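3-dehydroshikimate dehydratase (Bacillus anthracis, PDB 3DX5) catalyses the manganese-dependent dehydration of 3-dehydroshikimate to 3,4-dihydroxybenzoate, a step in the biosynthesis of the siderophore petrobactin. Local coordinates at residues I20-F23 / A24-N27. Residues are numbered along the deposited sequence; the frame is centred on the assembly and turned at random.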
loop_
_atom_site.group_PDB
_atom_site.type_symbol
_atom_site.label_atom_id
_atom_site.label_comp_id
_atom_site.label_asym_id
_atom_site.label_seq_id
_atom_site.Cartn_x
_atom_site.Cartn_y
_atom_site.Cartn_z
ATOM N N ILE A 20 -0.125 -10.639 -13.997
ATOM C CA ILE A 20 -1.011 -11.302 -13.022
ATOM C C ILE A 20 -1.963 -12.339 -13.680
ATOM O O ILE A 20 -2.110 -13.483 -13.190
ATOM C CB ILE A 20 -1.798 -10.303 -12.234
ATOM C CG1 ILE A 20 -0.861 -9.617 -11.227
ATOM C CG2 ILE A 20 -2.971 -11.009 -11.490
ATOM C CD1 ILE A 20 -1.524 -8.523 -10.502
ATOM N N VAL A 21 -2.580 -11.955 -14.796
ATOM C CA VAL A 21 -3.485 -12.853 -15.469
ATOM C C VAL A 21 -2.714 -14.099 -15.903
ATOM O O VAL A 21 -3.190 -15.213 -15.732
ATOM C CB VAL A 21 -4.167 -12.172 -16.670
ATOM C CG1 VAL A 21 -4.897 -13.220 -17.544
ATOM C CG2 VAL A 21 -5.126 -11.088 -16.214
ATOM N N GLN A 22 -1.526 -13.912 -16.483
ATOM C CA GLN A 22 -0.716 -15.049 -16.968
ATOM C C GLN A 22 -0.317 -15.957 -15.783
ATOM O O GLN A 22 -0.403 -17.179 -15.880
ATOM C CB GLN A 22 0.543 -14.557 -17.723
ATOM C CG GLN A 22 1.465 -15.688 -18.251
ATOM C CD GLN A 22 0.709 -16.699 -19.128
ATOM O OE1 GLN A 22 -0.099 -16.324 -19.982
ATOM N NE2 GLN A 22 0.986 -17.982 -18.924
ATOM N N PHE A 23 0.131 -15.358 -14.681
ATOM C CA PHE A 23 0.436 -16.139 -13.483
ATOM C C PHE A 23 -0.797 -16.922 -12.978
ATOM O O PHE A 23 -0.697 -18.093 -12.613
ATOM C CB PHE A 23 0.976 -15.240 -12.381
ATOM C CG PHE A 23 1.248 -15.961 -11.106
ATOM C CD1 PHE A 23 2.459 -16.636 -10.913
ATOM C CD2 PHE A 23 0.290 -15.989 -10.090
ATOM C CE1 PHE A 23 2.710 -17.336 -9.701
ATOM C CE2 PHE A 23 0.522 -16.685 -8.898
ATOM C CZ PHE A 23 1.742 -17.347 -8.701
ATOM N N ALA A 24 -1.958 -16.268 -12.945
ATOM C CA ALA A 24 -3.168 -16.952 -12.499
ATOM C C ALA A 24 -3.451 -18.157 -13.383
ATOM O O ALA A 24 -3.794 -19.231 -12.894
ATOM C CB ALA A 24 -4.387 -16.000 -12.465
ATOM N N TYR A 25 -3.299 -17.963 -14.687
ATOM C CA TYR A 25 -3.659 -18.970 -15.661
ATOM C C TYR A 25 -2.722 -20.184 -15.554
ATOM O O TYR A 25 -3.154 -21.323 -15.475
ATOM C CB TYR A 25 -3.596 -18.340 -17.058
ATOM C CG TYR A 25 -3.723 -19.277 -18.234
ATOM C CD1 TYR A 25 -4.757 -20.217 -18.306
ATOM C CD2 TYR A 25 -2.809 -19.200 -19.296
ATOM C CE1 TYR A 25 -4.869 -21.086 -19.421
ATOM C CE2 TYR A 25 -2.917 -20.048 -20.405
ATOM C CZ TYR A 25 -3.946 -20.988 -20.446
ATOM O OH TYR A 25 -4.053 -21.816 -21.533
ATOM N N GLU A 26 -1.431 -19.932 -15.491
ATOM C CA GLU A 26 -0.504 -21.052 -15.513
ATOM C C GLU A 26 -0.519 -21.855 -14.202
ATOM O O GLU A 26 -0.069 -22.992 -14.186
ATOM C CB GLU A 26 0.899 -20.588 -15.930
ATOM C CG GLU A 26 1.592 -19.735 -14.933
ATOM C CD GLU A 26 2.797 -18.953 -15.540
ATOM O OE1 GLU A 26 3.569 -18.378 -14.730
ATOM O OE2 GLU A 26 2.953 -18.897 -16.793
ATOM N N ASN A 27 -1.049 -21.263 -13.122
ATOM C CA ASN A 27 -1.145 -21.962 -11.848
ATOM C C ASN A 27 -2.521 -22.569 -11.537
ATOM O O ASN A 27 -2.721 -23.044 -10.430
ATOM C CB ASN A 27 -0.643 -21.062 -10.696
ATOM C CG ASN A 27 0.874 -20.917 -10.718
ATOM O OD1 ASN A 27 1.596 -21.815 -10.289
ATOM N ND2 ASN A 27 1.359 -19.825 -11.284
#
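Asn27 turns its side-chain amide back over the last turn of the helix to Phe23. ND2 of Asn27 donates to O of Phe23 at 3.0 Å, nearly straight. The same oxygen takes a longer bond of 3.2 Å from the backbone N of Asn27. Two donors thus grip the Phe23 carbonyl, from opposite faces of its plane; the ND2 bond holds the Asn27 amide in place. ND2 also lies over one face of the Phe23 ring, offset toward the rim, 3.2 Å from CE1. Ring and amide planes are 44° apart.

Helix 17-26 ends here; it is the crossover helix of the first beta-alpha-beta unit of the TIM barrel, between parallel strands 2-6 and 31-35.

On another side of the turn, NE2 of Gln22 donates to OE2 of Glu26 at 3.0 Å, almost straight at 177°. The hydrogen bond lies in the amide plane but meets the carboxylate from above its plane. Glu26 CG sits between its own backbone N and carbonyl carbon (chi1 69°), which brings it 3.4 Å from O of Gln22.

Further out, Phe23 packs on Leu5 and on Leu263 of helix 259-272. Val21 and Ala24 rest on Ile32, and Ile20 meets Leu14 of the second subunit.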